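Local coordinates for attachment invasion locus protein (Yersinia pestis, PDB 3QRA) that promotes attachment to and invasion of eukaryotic host cells as an outer-membrane beta-barrel adhesin, by a mechanism not yet established, at residues S139-D143 with V144-T148. Sequence-based numbering, arbitrary orientation.
Sequences SKLDD and VKVGT. With C8E ((hydroxyethyloxy)tri(ethyloxy)octane), chain D.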
ATOM      1  N   SER A 139       5.422   5.098  -5.447  1.00 19.21           N
ATOM      2  CA  SER A 139       4.978   5.301  -6.821  1.00 20.46           C
ATOM      3  C   SER A 139       5.182   6.758  -7.191  1.00 21.89           C
ATOM      4  O   SER A 139       4.845   7.651  -6.411  1.00 25.14           O
ATOM      5  CB  SER A 139       3.507   4.898  -6.987  1.00 20.48           C
ATOM      6  OG  SER A 139       3.062   5.054  -8.327  1.00 23.98           O
ATOM      7  N   LYS A 140       5.753   7.004  -8.366  1.00 23.33           N
ATOM      8  CA  LYS A 140       5.879   8.365  -8.861  1.00 24.62           C
ATOM      9  C   LYS A 140       4.886   8.607  -9.992  1.00 26.12           C
ATOM     10  O   LYS A 140       4.928   7.945 -11.030  1.00 25.37           O
ATOM     11  CB  LYS A 140       7.311   8.692  -9.320  1.00 27.70           C
ATOM     12  CG  LYS A 140       7.496  10.183  -9.615  1.00 32.27           C
ATOM     13  CD  LYS A 140       8.960  10.582  -9.725  1.00 36.42           C
ATOM     14  CE  LYS A 140       9.093  12.093  -9.897  1.00 44.19           C
ATOM     15  NZ  LYS A 140      10.513  12.517  -9.894  1.00 53.16           N
ATOM     16  N   LEU A 141       3.979   9.549  -9.760  1.00 24.46           N
ATOM     17  CA  LEU A 141       2.912   9.879 -10.689  1.00 27.04           C
ATOM     18  C   LEU A 141       3.212  11.242 -11.289  1.00 30.66           C
ATOM     19  O   LEU A 141       2.819  12.277 -10.741  1.00 28.59           O
ATOM     20  CB  LEU A 141       1.565   9.895  -9.956  1.00 27.80           C
ATOM     21  CG  LEU A 141       1.221   8.651  -9.125  1.00 30.92           C
ATOM     22  CD1 LEU A 141      -0.038   8.897  -8.292  1.00 34.07           C
ATOM     23  CD2 LEU A 141       1.055   7.416 -10.014  1.00 25.44           C
ATOM     24  N   ASP A 142       3.921  11.231 -12.414  1.00 29.48           N
ATOM     25  CA  ASP A 142       4.497  12.444 -12.981  1.00 30.04           C
ATOM     26  C   ASP A 142       5.346  13.147 -11.926  1.00 28.36           C
ATOM     27  O   ASP A 142       6.354  12.607 -11.490  1.00 36.38           O
ATOM     28  CB  ASP A 142       3.419  13.369 -13.548  1.00 38.37           C
ATOM     29  CG  ASP A 142       2.740  12.786 -14.777  1.00 48.36           C
ATOM     30  OD1 ASP A 142       3.394  12.023 -15.521  1.00 46.15           O
ATOM     31  OD2 ASP A 142       1.551  13.091 -14.999  1.00 52.70           O
ATOM     32  N   ASP A 143       4.941  14.339 -11.496  1.00 31.76           N
ATOM     33  CA  ASP A 143       5.733  15.059 -10.501  1.00 30.67           C
ATOM     34  C   ASP A 143       5.364  14.744  -9.049  1.00 33.30           C
ATOM     35  O   ASP A 143       5.998  15.247  -8.121  1.00 36.35           O
ATOM     36  CB  ASP A 143       5.686  16.569 -10.747  1.00 40.44           C
ATOM     37  CG  ASP A 143       6.401  16.971 -12.024  1.00 47.33           C
ATOM     38  OD1 ASP A 143       7.382  16.302 -12.406  1.00 48.51           O
ATOM     39  OD2 ASP A 143       5.976  17.953 -12.649  1.00 53.51           O
ATOM     40  N   VAL A 144       4.356  13.900  -8.851  1.00 26.84           N
ATOM     41  CA  VAL A 144       3.856  13.637  -7.504  1.00 29.34           C
ATOM     42  C   VAL A 144       4.369  12.306  -6.971  1.00 26.49           C
ATOM     43  O   VAL A 144       4.093  11.267  -7.534  1.00 27.66           O
ATOM     44  CB  VAL A 144       2.312  13.614  -7.482  1.00 29.85           C
ATOM     45  CG1 VAL A 144       1.799  13.283  -6.074  1.00 33.19           C
ATOM     46  CG2 VAL A 144       1.743  14.950  -7.982  1.00 35.21           C
ATOM     47  N   LYS A 145       5.109  12.338  -5.874  1.00 24.47           N
ATOM     48  CA  LYS A 145       5.643  11.109  -5.284  1.00 19.74           C
ATOM     49  C   LYS A 145       4.717  10.637  -4.162  1.00 24.94           C
ATOM     50  O   LYS A 145       4.250  11.433  -3.348  1.00 25.61           O
ATOM     51  CB  LYS A 145       7.050  11.359  -4.738  1.00 26.99           C
ATOM     52  CG  LYS A 145       8.071  11.732  -5.815  1.00 30.39           C
ATOM     53  CD  LYS A 145       9.341  12.309  -5.218  1.00 33.91           C
ATOM     54  CE  LYS A 145       9.165  13.795  -4.910  1.00 47.93           C
ATOM     55  NZ  LYS A 145      10.343  14.372  -4.207  1.00 54.38           N
ATOM     56  N   VAL A 146       4.420   9.348  -4.147  1.00 21.39           N
ATOM     57  CA  VAL A 146       3.576   8.770  -3.105  1.00 22.28           C
ATOM     58  C   VAL A 146       4.326   7.640  -2.420  1.00 23.12           C
ATOM     59  O   VAL A 146       4.662   6.633  -3.051  1.00 22.63           O
ATOM     60  CB  VAL A 146       2.243   8.209  -3.661  1.00 23.49           C
ATOM     61  CG1 VAL A 146       1.358   7.681  -2.511  1.00 23.08           C
ATOM     62  CG2 VAL A 146       1.502   9.248  -4.499  1.00 22.96           C
ATOM     63  N   GLY A 147       4.600   7.814  -1.131  1.00 22.12           N
ATOM     64  CA  GLY A 147       5.183   6.739  -0.342  1.00 20.54           C
ATOM     65  C   GLY A 147       4.140   6.193   0.621  1.00 24.13           C
ATOM     66  O   GLY A 147       3.470   6.960   1.293  1.00 23.15           O
ATOM     67  N   THR A 148       3.993   4.881   0.694  1.00 20.13           N
ATOM     68  CA  THR A 148       2.942   4.301   1.522  1.00 21.47           C
ATOM     69  C   THR A 148       3.483   3.207   2.434  1.00 25.87           C
ATOM     70  O   THR A 148       4.104   2.254   1.971  1.00 24.71           O
ATOM     71  CB  THR A 148       1.796   3.726   0.649  1.00 21.82           C
ATOM     72  OG1 THR A 148       1.287   4.755  -0.216  1.00 21.60           O
ATOM     73  CG2 THR A 148       0.650   3.150   1.537  1.00 18.05           C
TER
HETATM   74  C1  C8E D   3      -2.386  12.721  -7.895  1.00 48.78           C
HETATM   75  C2  C8E D   3      -2.707  12.750  -9.386  1.00 44.39           C
HETATM   76  C3  C8E D   3      -1.429  12.720 -10.216  1.00 50.91           C
HETATM   77  C4  C8E D   3      -1.083  14.086 -10.797  1.00 56.16           C
HETATM   78  C5  C8E D   3      -0.087  13.933 -11.941  1.00 60.17           C
HETATM   79  C6  C8E D   3      -0.396  14.888 -13.088  1.00 65.44           C
HETATM   80  C7  C8E D   3      -1.259  14.232 -14.160  1.00 65.68           C
HETATM   81  C8  C8E D   3      -1.924  15.291 -15.033  1.00 65.60           C
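Leu141 and Val144 close a tight reversal of the chain through two backbone hydrogen bonds. Leu141 N reaches Val144 O at 2.8 Å and nearly straight, with an N-H...O angle of 169°, whereas Val144 N approaches Leu141 O from above its carbonyl plane, 2.9 Å away. One hydrogen-bonded pair farther from the turn, Ser139 and Val146 exchange two more bonds, each 2.9 Å between the N of one and the O of the other. This is a beta hairpin with a two-residue loop, its type II' turn running from Leu141 to Val144 with Asp142 and Asp143 at the corners, and it links strands 130-141 and 144-156 of the eight-stranded antiparallel barrel.

On the face that carries Leu141, Val144 and Val146, the methyl CD1 of Leu141 meets CG2 of Val146 at 4.1 Å; chi1 of -52° sets CG of Leu141 beside its own backbone N, and the branch reaches obliquely across to the valine. On the other face Lys140 and Lys145 run side by side, pointing the same way, with Lys140 CG 4.1 Å from Lys145 CG. The two chains diverge gradually, until Lys140 NZ and Lys145 NZ stand 6.0 Å apart.

A detergent chain lies along the turn, its alkyl carbon C7 in close non-bonded contact with OD2 of Asp142, at 3.1 Å. Lys145 forms a salt bridge with Asp19, just past the end of strand 5-18, and the hydroxyl of buried Ser139 is hydrogen-bonded to the backbone O of Leu116 on strand 108-124.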